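Local coordinates for Cwp19 (Clostridioides difficile, PDB 5OQ3), which probably hydrolyses glycosidic bonds through the TIM-barrel domain described here, while the full-length protein is tentatively assigned an amidase activity on cell-wall peptidoglycan, at residues Q72-P75 / K76-L80; V151-G155 / N156-Y160; K210-K214 / D215-R219; R276-K280 / Q281-D285; K341-V344 / Q345-T348. One frame throughout, in Å; residues are numbered along the deposited sequence.

Contact 1 of 5, residues Q72-P75 / K76-L80; sequences QVRP and KSDAL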
# COMPACT_ATOMS: atom_id res chain seq x y z
N GLN A 72 3.67 7.11 2.43
CA GLN A 72 3.28 7.15 1.01
C GLN A 72 4.06 8.22 0.27
O GLN A 72 3.72 9.38 0.29
CB GLN A 72 1.76 7.40 0.94
CG GLN A 72 1.12 7.16 -0.40
CD GLN A 72 -0.37 7.31 -0.35
OE1 GLN A 72 -0.88 8.10 0.46
NE2 GLN A 72 -1.08 6.60 -1.23
N VAL A 73 5.15 7.77 -0.37
CA VAL A 73 6.04 8.64 -1.10
C VAL A 73 5.61 8.88 -2.55
O VAL A 73 6.11 9.80 -3.19
CB VAL A 73 7.50 8.16 -1.05
CG1 VAL A 73 8.01 8.08 0.40
CG2 VAL A 73 7.76 6.85 -1.78
N ARG A 74 4.74 8.00 -3.06
CA ARG A 74 4.14 8.12 -4.42
C ARG A 74 2.64 7.90 -4.31
O ARG A 74 2.14 6.82 -4.61
CB ARG A 74 4.74 7.08 -5.36
CG ARG A 74 4.20 7.08 -6.79
CD ARG A 74 4.72 5.87 -7.52
NE ARG A 74 4.11 5.68 -8.82
CZ ARG A 74 4.60 6.13 -9.97
NH1 ARG A 74 5.67 6.88 -10.01
NH2 ARG A 74 3.98 5.78 -11.12
N PRO A 75 1.91 8.95 -3.89
CA PRO A 75 0.47 8.82 -3.83
C PRO A 75 -0.24 8.91 -5.16
O PRO A 75 -1.34 8.35 -5.28
CB PRO A 75 0.05 10.00 -2.96
CG PRO A 75 1.11 11.02 -3.14
CD PRO A 75 2.36 10.20 -3.24
N LYS A 76 0.38 9.54 -6.16
CA LYS A 76 -0.34 9.88 -7.40
C LYS A 76 0.65 10.16 -8.54
O LYS A 76 0.79 11.30 -9.00
CB LYS A 76 -1.26 11.06 -7.14
CG LYS A 76 -2.19 11.40 -8.28
CD LYS A 76 -2.93 12.68 -7.95
CE LYS A 76 -3.48 13.30 -9.20
NZ LYS A 76 -3.79 14.72 -9.00
N SER A 77 1.36 9.10 -8.96
CA SER A 77 2.41 9.18 -10.01
C SER A 77 3.35 10.39 -9.81
O SER A 77 3.72 11.07 -10.76
CB SER A 77 1.81 9.22 -11.43
OG SER A 77 2.85 9.20 -12.40
N ASP A 78 3.75 10.58 -8.56
CA ASP A 78 4.42 11.78 -8.11
C ASP A 78 5.39 11.37 -7.02
O ASP A 78 5.59 10.17 -6.76
CB ASP A 78 3.39 12.82 -7.67
CG ASP A 78 2.53 12.33 -6.51
OD1 ASP A 78 2.68 11.14 -6.08
OD2 ASP A 78 1.70 13.15 -6.02
N ALA A 79 6.02 12.36 -6.39
CA ALA A 79 7.12 12.06 -5.48
C ALA A 79 7.14 13.06 -4.33
O ALA A 79 7.10 14.28 -4.56
CB ALA A 79 8.46 12.09 -6.23
N LEU A 80 7.27 12.53 -3.12
CA LEU A 80 7.62 13.37 -1.98
C LEU A 80 9.13 13.28 -1.72
O LEU A 80 9.58 13.15 -0.59
CB LEU A 80 6.80 12.99 -0.73
CG LEU A 80 5.34 13.47 -0.81
CD1 LEU A 80 4.41 12.54 -1.57
CD2 LEU A 80 4.74 13.77 0.54
O HOH W 1 7.13 8.20 -7.87
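This turn belongs to a TIM barrel, where the chain leaves the C-terminal end of strand 68-74 and doubles back, bringing Leu-80 against Val-73 and Pro-75. One backbone bond closes the loop, from Leu-80 N to Val-73 O (3.0 Å). Inside it, Asp-78 folds its carboxylate inward: CG stands between the backbone N and the carbonyl carbon (chi1 61°), which carries OD1 to the amide of Lys-76, at 2.8 Å from its N. The amide meets OD1 from above the carboxylate plane, while OD2 turns to Ser-89. Pro-75 suits the bend because its rigid ring has no N-H to satisfy, and its CD packs 3.5 Å from Leu-80 CD1. Arg-74 runs out extended, with its guanidinium laid over the backbone of Ser-77, whose CA sits above the centre of one face. Asn-124 O, Pro-125 O and Tyr-170 OH hold NE and NH2, keeping the charged group fixed although it is buried. Loops at this end of a TIM barrel usually line the active site. A bound ethanediol, probably from the crystallisation liquor, lies beside Ala-79. A single water joins Arg-74 NH1 (2.9 Å) to Asp-78 O (2.7 Å), lying in the guanidinium plane.

Contact 2 of 5, residues V151-G155 / N156-Y160; sequences VVKHG and NKYYY
Lys-153 and Tyr-158 face each other across a two-stranded antiparallel hairpin, strands 151-154 and 157-160, on the protein surface between barrel strands 118-123 and 186-189 in the chain. A type II' beta turn from His-154 to Lys-157 closes it. Backbone bonds come in two pairs: Val-152 with Tyr-159, and His-154 with Lys-157. Val-152 N reaches Tyr-159 O at 2.8 Å, and His-154 N reaches Lys-157 O at the same length. Gly-155, with phi 58°, takes the turn position that suits a residue without a side chain.

Apolar and CH-pi packing follows on the face of Val-151, Lys-153 and Tyr-158. The extended Lys-153 chain lies over one ring face of Tyr-158, its CG 3.9 Å from the ring centroid, and Val-151 CG1 approaches Tyr-158 CD2 at 3.6 Å. On the other face, His-154 CB touches Tyr-159 CE1 (3.7 Å), while Val-152 O lies at the edge of that ring.

Polar side-chain contact runs through one water, 2.8 Å from His-154 ND1 and 2.7 Å from Tyr-159 OH. It lies in the imidazole plane, at the ring edge. Lysine methylenes thus cover the tyrosine, a chemistry that suits a surface hairpin, while the ammonium end runs out beside the tyrosine hydroxyl.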
# COMPACT_ATOMS: atom_id res chain seq x y z
N VAL A 151 -0.90 5.11 -21.26
CA VAL A 151 -1.98 5.57 -20.42
C VAL A 151 -3.32 4.99 -20.89
O VAL A 151 -3.62 5.03 -22.08
CB VAL A 151 -2.05 7.13 -20.48
CG1 VAL A 151 -3.23 7.67 -19.71
CG2 VAL A 151 -0.75 7.73 -20.00
N VAL A 152 -4.13 4.55 -19.92
CA VAL A 152 -5.46 4.02 -20.20
C VAL A 152 -6.47 4.79 -19.35
O VAL A 152 -6.28 4.93 -18.14
CB VAL A 152 -5.55 2.50 -19.88
CG1 VAL A 152 -6.95 1.98 -20.01
CG2 VAL A 152 -4.63 1.68 -20.74
N LYS A 153 -7.58 5.20 -19.97
CA LYS A 153 -8.67 5.82 -19.26
C LYS A 153 -9.66 4.76 -18.83
O LYS A 153 -10.08 3.91 -19.64
CB LYS A 153 -9.38 6.86 -20.16
CG LYS A 153 -10.30 7.78 -19.39
CD LYS A 153 -10.96 8.79 -20.29
CE LYS A 153 -11.77 9.74 -19.43
NZ LYS A 153 -12.33 10.88 -20.18
N HIS A 154 -10.05 4.80 -17.55
CA HIS A 154 -11.06 3.88 -17.00
C HIS A 154 -12.01 4.72 -16.20
O HIS A 154 -11.58 5.35 -15.23
CB HIS A 154 -10.38 2.81 -16.13
CG HIS A 154 -11.36 1.83 -15.53
ND1 HIS A 154 -11.97 2.02 -14.30
CD2 HIS A 154 -11.86 0.68 -16.03
CE1 HIS A 154 -12.80 1.02 -14.07
NE2 HIS A 154 -12.74 0.18 -15.09
N GLY A 155 -13.28 4.76 -16.60
CA GLY A 155 -14.24 5.68 -16.03
C GLY A 155 -13.74 7.11 -16.20
O GLY A 155 -13.39 7.54 -17.30
N ASN A 156 -13.68 7.83 -15.10
CA ASN A 156 -13.21 9.23 -15.12
C ASN A 156 -11.79 9.41 -14.62
O ASN A 156 -11.40 10.48 -14.23
CB ASN A 156 -14.20 10.13 -14.38
CG ASN A 156 -14.44 9.70 -12.94
OD1 ASN A 156 -13.63 9.00 -12.33
ND2 ASN A 156 -15.57 10.15 -12.39
N LYS A 157 -11.00 8.35 -14.68
CA LYS A 157 -9.63 8.38 -14.21
C LYS A 157 -8.69 7.73 -15.22
O LYS A 157 -9.11 6.93 -16.07
CB LYS A 157 -9.53 7.61 -12.87
CG LYS A 157 -10.21 8.32 -11.73
CD LYS A 157 -10.33 7.47 -10.46
CE LYS A 157 -8.97 7.23 -9.84
NZ LYS A 157 -9.00 6.41 -8.60
N TYR A 158 -7.42 8.06 -15.10
CA TYR A 158 -6.37 7.53 -15.95
C TYR A 158 -5.35 6.75 -15.14
O TYR A 158 -5.05 7.10 -13.98
CB TYR A 158 -5.65 8.64 -16.71
CG TYR A 158 -6.50 9.39 -17.71
CD1 TYR A 158 -7.30 10.46 -17.33
CD2 TYR A 158 -6.46 9.05 -19.06
CE1 TYR A 158 -8.04 11.17 -18.27
CE2 TYR A 158 -7.21 9.74 -20.01
CZ TYR A 158 -7.99 10.80 -19.61
OH TYR A 158 -8.76 11.51 -20.53
N TYR A 159 -4.80 5.72 -15.79
CA TYR A 159 -3.90 4.71 -15.19
C TYR A 159 -2.80 4.38 -16.15
O TYR A 159 -3.02 4.36 -17.37
CB TYR A 159 -4.72 3.44 -14.91
CG TYR A 159 -5.85 3.64 -13.96
CD1 TYR A 159 -7.07 4.08 -14.42
CD2 TYR A 159 -5.74 3.35 -12.60
CE1 TYR A 159 -8.12 4.30 -13.54
CE2 TYR A 159 -6.78 3.58 -11.71
CZ TYR A 159 -7.98 4.00 -12.20
OH TYR A 159 -9.01 4.18 -11.29
N TYR A 160 -1.64 3.99 -15.61
CA TYR A 160 -0.64 3.32 -16.43
C TYR A 160 -1.14 1.90 -16.76
O TYR A 160 -1.79 1.27 -15.91
CB TYR A 160 0.71 3.25 -15.76
CG TYR A 160 1.33 4.60 -15.54
CD1 TYR A 160 1.76 5.40 -16.63
CD2 TYR A 160 1.42 5.14 -14.28
CE1 TYR A 160 2.27 6.65 -16.42
CE2 TYR A 160 1.97 6.39 -14.06
CZ TYR A 160 2.38 7.16 -15.15
OH TYR A 160 2.92 8.40 -14.93
O HOH W 2 -11.47 3.82 -12.28

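Contact 3 of 5, residues K210-K214 / D215-R219; sequences KGQNK and DNWRR
The indole of Trp-217 is met at its edge, in plane, by two oxygens: Gln-212 OE1, 3.9 Å from CD1, and Lys-214 O, 3.8 Å from CE3. Tyr-205 of helix 202-208 meets this ring edge-to-face. The guanidinium of Arg-218 has Lys-214 CE over one face, offset toward the rim and 3.8 Å from NH2. That of Arg-219 has Asp-215 O over the centre of one face, with Asn-216 OD1 at its edge in plane. The amide planes of Asn-213 and Asn-216 are turned 37° apart.

These groups gather at the start of helix 214-236. Asn-213 is the N-cap. Its CG stands opposite the backbone N (chi1 177°), a turn that brings OD1 to the amide of Asn-216, 2.9 Å from its N and in the carbonyl plane. A short polar side chain suits this place because the first-turn amides have no helical carbonyl before them. Asn-216 in turn accepts from Arg-219 NH1 through OD1 (2.8 Å), while one water links Gln-212 NE2 with Asn-216 ND2.

Lys-214 and Arg-218 lie side by side, pointing the same way, with NZ 4.2 Å from NH2. Asp-201 forms a salt bridge with Arg-218 NH2, and Asp-215 OD1 adds a long charge contact with NH1, well out of the guanidinium plane. The closeness of the two cations is probably eased by Asp-201, and more weakly by Asp-215, while the asparagine cap supplies an acceptor for a first-turn amide that would otherwise lack one within the helix.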
# COMPACT_ATOMS: atom_id res chain seq x y z
N LYS A 210 -0.38 -13.40 -26.36
CA LYS A 210 -0.15 -14.76 -26.89
C LYS A 210 -1.40 -15.62 -26.92
O LYS A 210 -1.33 -16.84 -26.98
CB LYS A 210 0.96 -15.52 -26.10
CG LYS A 210 2.32 -14.89 -25.85
CD LYS A 210 3.16 -14.95 -27.03
CE LYS A 210 4.56 -14.46 -26.79
NZ LYS A 210 5.12 -14.22 -28.15
N GLY A 211 -2.58 -14.98 -26.93
CA GLY A 211 -3.83 -15.72 -26.98
C GLY A 211 -4.25 -16.35 -25.67
O GLY A 211 -5.20 -17.11 -25.62
N GLN A 212 -3.51 -16.06 -24.60
CA GLN A 212 -3.81 -16.57 -23.25
C GLN A 212 -5.15 -16.04 -22.78
O GLN A 212 -5.55 -14.96 -23.17
CB GLN A 212 -2.68 -16.12 -22.28
CG GLN A 212 -2.82 -16.63 -20.86
CD GLN A 212 -1.64 -16.32 -20.01
OE1 GLN A 212 -0.90 -15.32 -20.24
NE2 GLN A 212 -1.42 -17.14 -18.97
N ASN A 213 -5.82 -16.79 -21.91
CA ASN A 213 -6.98 -16.27 -21.20
C ASN A 213 -6.63 -14.88 -20.70
O ASN A 213 -5.62 -14.66 -20.01
CB ASN A 213 -7.27 -17.20 -20.02
CG ASN A 213 -8.40 -16.72 -19.17
OD1 ASN A 213 -8.22 -15.85 -18.33
ND2 ASN A 213 -9.57 -17.23 -19.42
N LYS A 214 -7.48 -13.91 -21.03
CA LYS A 214 -7.12 -12.54 -20.80
C LYS A 214 -7.00 -12.19 -19.32
O LYS A 214 -6.12 -11.43 -18.92
CB LYS A 214 -8.09 -11.58 -21.47
CG LYS A 214 -7.67 -10.10 -21.37
CD LYS A 214 -8.40 -9.16 -22.33
CE LYS A 214 -9.83 -8.97 -21.99
NZ LYS A 214 -10.45 -8.19 -23.13
N ASP A 215 -7.86 -12.78 -18.50
CA ASP A 215 -7.84 -12.47 -17.11
C ASP A 215 -6.64 -13.09 -16.44
O ASP A 215 -6.03 -12.47 -15.55
CB ASP A 215 -9.13 -12.85 -16.40
CG ASP A 215 -10.28 -11.96 -16.80
OD1 ASP A 215 -10.09 -10.89 -17.38
OD2 ASP A 215 -11.39 -12.30 -16.46
N ASN A 216 -6.21 -14.27 -16.89
CA ASN A 216 -4.99 -14.85 -16.39
C ASN A 216 -3.76 -14.01 -16.81
O ASN A 216 -2.85 -13.84 -16.01
CB ASN A 216 -4.81 -16.31 -16.90
CG ASN A 216 -5.84 -17.29 -16.37
OD1 ASN A 216 -6.62 -16.98 -15.50
ND2 ASN A 216 -5.80 -18.51 -16.90
N TRP A 217 -3.79 -13.49 -18.02
CA TRP A 217 -2.74 -12.62 -18.50
C TRP A 217 -2.66 -11.34 -17.66
O TRP A 217 -1.58 -10.91 -17.29
CB TRP A 217 -2.97 -12.31 -19.99
CG TRP A 217 -2.08 -11.30 -20.60
CD1 TRP A 217 -0.78 -11.46 -20.99
CD2 TRP A 217 -2.42 -9.93 -20.85
NE1 TRP A 217 -0.32 -10.27 -21.50
CE2 TRP A 217 -1.31 -9.32 -21.42
CE3 TRP A 217 -3.57 -9.18 -20.64
CZ2 TRP A 217 -1.30 -7.96 -21.76
CZ3 TRP A 217 -3.58 -7.88 -21.00
CH2 TRP A 217 -2.46 -7.26 -21.56
N ARG A 218 -3.80 -10.73 -17.32
CA ARG A 218 -3.79 -9.54 -16.47
C ARG A 218 -3.22 -9.86 -15.08
O ARG A 218 -2.41 -9.08 -14.55
CB ARG A 218 -5.22 -8.99 -16.31
CG ARG A 218 -5.75 -8.31 -17.57
CD ARG A 218 -7.11 -7.77 -17.34
NE ARG A 218 -7.58 -7.00 -18.48
CZ ARG A 218 -8.85 -6.72 -18.71
NH1 ARG A 218 -9.79 -7.18 -17.92
NH2 ARG A 218 -9.15 -5.98 -19.77
N ARG A 219 -3.60 -11.00 -14.49
CA ARG A 219 -2.99 -11.40 -13.22
C ARG A 219 -1.47 -11.55 -13.33
O ARG A 219 -0.73 -11.09 -12.44
CB ARG A 219 -3.68 -12.65 -12.62
CG ARG A 219 -5.03 -12.40 -11.96
CD ARG A 219 -5.68 -13.71 -11.48
NE ARG A 219 -6.30 -14.50 -12.53
CZ ARG A 219 -7.53 -14.32 -12.98
NH1 ARG A 219 -7.99 -15.11 -13.93
NH2 ARG A 219 -8.30 -13.37 -12.46
O HOH W 3 -3.49 -19.31 -18.60
O HOH W 4 -11.66 -15.57 -17.47

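Contact 4 of 5, residues R276-K280 / Q281-D285; sequences RAWIK and QGLID
Trp-278 packs its indole against two aliphatic chains that follow it in sequence, Leu-283 and Ile-284. Leu-283 crosses it at about a right angle, with CD1 4.1 Å from Trp-278 CD1. Ile-284 comes in obliquely: its CD1 lies near the ring plane at the edge, 4.0 Å from Trp-278 CB and 4.1 Å from CE3. Its CG1 stands between the backbone N and the carbonyl carbon (chi1 57°), and the extended chain beyond it puts the methyl beside the indole. Bulky apolar residues suit these places because all three side chains are buried between the helix end and its neighbours in the barrel.

The turn itself is a Schellman motif ending helix 275-280. Leu-283 N donates to Trp-278 O at 2.9 Å, lying in the carbonyl plane, and Gly-282 N reaches Ile-279 O at 3.2 Å, from well above that carbonyl's plane. Gly-282 takes positive phi (65°), a backbone conformation that a residue without CB adopts easily. One step earlier, Gln-281 N closes the last helical turn on Ala-277 O (2.9 Å). The Gln-281 side chain lies back along the helix, its CB 3.3 Å from Ala-277 O and its NE2 near the Ala-277 methyl.

Beyond the motif the chain leads into strand 286-287 of the barrel. The Trp-278 side chain touches Val-222 and Leu-226 of helix 214-236 and Val-244 of strand 241-244; its NE1 makes a weak hydrogen bond to Asn-223 OD1, and its ring meets that of Phe-193. Ile-284 rests on Phe-242 and Val-244 of that strand, and Ile-279 turns to Val-313 of helix 302-313.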
# COMPACT_ATOMS: atom_id res chain seq x y z
N ARG A 276 -2.33 -15.26 -3.76
CA ARG A 276 -1.81 -16.61 -3.58
C ARG A 276 -0.62 -16.87 -4.47
O ARG A 276 0.34 -17.50 -4.03
CB ARG A 276 -2.92 -17.64 -3.79
CG ARG A 276 -2.37 -19.05 -3.78
CD ARG A 276 -3.46 -20.10 -3.89
NE ARG A 276 -4.25 -20.14 -2.67
CZ ARG A 276 -5.35 -20.86 -2.51
NH1 ARG A 276 -5.81 -21.62 -3.51
NH2 ARG A 276 -5.98 -20.87 -1.36
N ALA A 277 -0.69 -16.48 -5.73
CA ALA A 277 0.45 -16.66 -6.62
C ALA A 277 1.66 -15.92 -6.12
O ALA A 277 2.80 -16.41 -6.24
CB ALA A 277 0.07 -16.17 -8.05
N TRP A 278 1.50 -14.71 -5.61
CA TRP A 278 2.62 -13.94 -5.12
C TRP A 278 3.32 -14.70 -4.01
O TRP A 278 4.55 -14.72 -3.92
CB TRP A 278 2.18 -12.59 -4.59
CG TRP A 278 1.34 -11.75 -5.47
CD1 TRP A 278 1.16 -11.84 -6.82
CD2 TRP A 278 0.58 -10.63 -5.03
NE1 TRP A 278 0.28 -10.90 -7.25
CE2 TRP A 278 -0.07 -10.12 -6.16
CE3 TRP A 278 0.37 -10.01 -3.78
CZ2 TRP A 278 -0.95 -9.04 -6.08
CZ3 TRP A 278 -0.47 -8.95 -3.71
CH2 TRP A 278 -1.10 -8.44 -4.84
N ILE A 279 2.55 -15.27 -3.13
CA ILE A 279 3.07 -16.02 -2.00
C ILE A 279 3.75 -17.29 -2.46
O ILE A 279 4.90 -17.57 -2.09
CB ILE A 279 1.95 -16.30 -0.96
CG1 ILE A 279 1.45 -15.01 -0.32
CG2 ILE A 279 2.40 -17.31 0.10
CD1 ILE A 279 0.15 -15.13 0.40
N LYS A 280 3.10 -18.05 -3.32
CA LYS A 280 3.63 -19.33 -3.72
C LYS A 280 4.88 -19.21 -4.53
O LYS A 280 5.75 -20.06 -4.45
CB LYS A 280 2.53 -20.15 -4.39
CG LYS A 280 1.33 -20.41 -3.44
CD LYS A 280 1.51 -21.55 -2.44
CE LYS A 280 2.25 -21.22 -1.17
NZ LYS A 280 2.88 -22.48 -0.64
N GLN A 281 4.97 -18.18 -5.36
CA GLN A 281 6.16 -17.92 -6.20
C GLN A 281 7.23 -17.05 -5.51
O GLN A 281 8.30 -16.82 -6.06
CB GLN A 281 5.76 -17.30 -7.52
CG GLN A 281 4.93 -18.23 -8.37
CD GLN A 281 4.47 -17.57 -9.66
OE1 GLN A 281 5.26 -16.89 -10.33
NE2 GLN A 281 3.17 -17.75 -9.99
N GLY A 282 6.95 -16.59 -4.29
CA GLY A 282 7.92 -15.82 -3.56
C GLY A 282 8.25 -14.48 -4.21
O GLY A 282 9.39 -14.04 -4.26
N LEU A 283 7.22 -13.80 -4.68
CA LEU A 283 7.37 -12.56 -5.38
C LEU A 283 7.48 -11.35 -4.42
O LEU A 283 7.77 -10.24 -4.84
CB LEU A 283 6.20 -12.28 -6.35
CG LEU A 283 5.93 -13.42 -7.35
CD1 LEU A 283 4.82 -13.03 -8.29
CD2 LEU A 283 7.18 -13.83 -8.07
N ILE A 284 7.19 -11.62 -3.14
CA ILE A 284 7.17 -10.59 -2.11
C ILE A 284 7.85 -11.18 -0.87
O ILE A 284 7.86 -12.40 -0.69
CB ILE A 284 5.71 -10.13 -1.79
CG1 ILE A 284 4.80 -11.29 -1.36
CG2 ILE A 284 5.12 -9.37 -2.99
CD1 ILE A 284 3.38 -10.91 -1.11
N ASP A 285 8.37 -10.29 -0.02
CA ASP A 285 8.88 -10.71 1.28
C ASP A 285 7.83 -10.73 2.38
O ASP A 285 7.96 -11.48 3.35
CB ASP A 285 10.02 -9.79 1.73
CG ASP A 285 11.23 -9.83 0.85
OD1 ASP A 285 11.70 -10.92 0.55
OD2 ASP A 285 11.70 -8.74 0.46

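Contact 5 of 5, residues K341-V344 / Q345-T348; sequences KEIV and QQVT
This is an intrahelical contact in the first turns of helix 343-350, where Glu-342, the N-cap residue, meets Gln-346. The helix belongs to a beta-alpha-beta unit of the barrel, between strands 319-324 and 356-361. Glu-342 is linked to Gln-346 twice. Gln-346 N donates to Glu-342 O (3.0 Å). Gln-346 NE2 donates to Glu-342 OE1 (3.1 Å). The side-chain bond reaches the carboxylate oxygen on its anti side, 20° out of plane, and the carboxylate and amide planes stand 77° apart. The same oxygen accepts from Ile-295 N, so the carboxylate fastens the helix start to a neighbouring loop; a negative group beside a helix N-terminus is also probably favoured electrostatically.

Two residues on, Val-344 O takes two donors from a single residue. Thr-348 N reaches it at 2.9 Å and Thr-348 OG1 at 2.7 Å, from opposite faces of the carbonyl plane. OG1 lies beside the backbone N, opposite the carbonyl carbon (chi1 -60°), and this turns the hydroxyl back onto the helix, a common use of threonine, whose hydroxyl donates its hydrogen to the carbonyl one turn back.

Ile-343 and Val-347 form the apolar side, CD1 of the first lying 4.2 Å from CG2 of the second. Both touch Gln-324 of strand 319-324 and Tyr-361 of strand 356-361, while Val-344 and Val-347 pack on Leu-380 of helix 371-381.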
# COMPACT_ATOMS: atom_id res chain seq x y z
N LYS A 341 -12.77 -0.25 18.77
CA LYS A 341 -13.25 -0.71 20.06
C LYS A 341 -12.86 -2.15 20.39
O LYS A 341 -12.78 -2.51 21.58
CB LYS A 341 -14.78 -0.54 20.11
CG LYS A 341 -15.42 -0.86 21.42
CD LYS A 341 -16.88 -0.48 21.39
CE LYS A 341 -17.73 -1.43 20.56
NZ LYS A 341 -19.14 -1.41 21.06
N GLU A 342 -12.56 -2.94 19.36
CA GLU A 342 -12.20 -4.35 19.56
C GLU A 342 -10.81 -4.64 19.15
O GLU A 342 -10.47 -5.81 18.93
CB GLU A 342 -13.17 -5.29 18.86
CG GLU A 342 -13.26 -5.19 17.35
CD GLU A 342 -14.23 -6.21 16.77
OE1 GLU A 342 -13.82 -7.00 15.92
OE2 GLU A 342 -15.42 -6.20 17.18
N ILE A 343 -9.96 -3.63 19.12
CA ILE A 343 -8.63 -3.90 18.60
C ILE A 343 -7.84 -4.85 19.52
O ILE A 343 -7.05 -5.66 19.04
CB ILE A 343 -7.85 -2.59 18.33
CG1 ILE A 343 -6.59 -2.83 17.47
CG2 ILE A 343 -7.44 -1.89 19.61
CD1 ILE A 343 -6.82 -3.53 16.13
N VAL A 344 -8.01 -4.76 20.83
CA VAL A 344 -7.31 -5.69 21.71
C VAL A 344 -7.74 -7.13 21.41
O VAL A 344 -6.93 -8.04 21.34
CB VAL A 344 -7.51 -5.31 23.20
CG1 VAL A 344 -6.96 -6.42 24.09
CG2 VAL A 344 -6.80 -3.99 23.49
N GLN A 345 -9.03 -7.34 21.26
CA GLN A 345 -9.55 -8.66 20.89
C GLN A 345 -8.97 -9.16 19.56
O GLN A 345 -8.59 -10.34 19.44
CB GLN A 345 -11.08 -8.60 20.82
CG GLN A 345 -11.74 -9.93 20.55
CD GLN A 345 -13.24 -9.86 20.39
OE1 GLN A 345 -13.82 -8.79 20.49
NE2 GLN A 345 -13.86 -10.99 20.08
N GLN A 346 -8.91 -8.30 18.55
CA GLN A 346 -8.34 -8.70 17.29
C GLN A 346 -6.89 -9.09 17.41
O GLN A 346 -6.50 -10.13 16.88
CB GLN A 346 -8.56 -7.60 16.23
CG GLN A 346 -9.99 -7.36 15.84
CD GLN A 346 -10.15 -6.63 14.50
OE1 GLN A 346 -9.20 -6.06 13.95
NE2 GLN A 346 -11.39 -6.59 14.01
N VAL A 347 -6.06 -8.27 18.05
CA VAL A 347 -4.65 -8.58 18.09
C VAL A 347 -4.38 -9.79 19.00
O VAL A 347 -3.52 -10.59 18.71
CB VAL A 347 -3.81 -7.35 18.51
CG1 VAL A 347 -2.36 -7.71 18.72
CG2 VAL A 347 -3.91 -6.27 17.43
N THR A 348 -5.17 -9.96 20.05
CA THR A 348 -5.07 -11.16 20.88
C THR A 348 -5.31 -12.43 20.05
O THR A 348 -4.58 -13.43 20.16
CB THR A 348 -6.02 -11.06 22.07
OG1 THR A 348 -5.69 -9.92 22.87
CG2 THR A 348 -5.98 -12.32 22.95

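The five contacts follow one another along the chain around a single eight-stranded parallel barrel. Contact 1 leaves the second strand, and the hairpin of contact 2 lies in the excursion between the third and fourth. Their centres are about 17 Å apart, yet they touch: Ser-77 OG and Tyr-160 OH, 2.7 Å apart, probably share a hydrogen bond. Contacts 3 and 4 come near each other, with nearest atoms about 5 Å apart, and helix 214-236, which starts in contact 3, packs on contact 4. Contact 5, in the last beta-alpha-beta unit, stands far off, about 41 Å from contact 3 between centres. All five are local turns, caps and a hairpin on loops and helices surrounding one barrel.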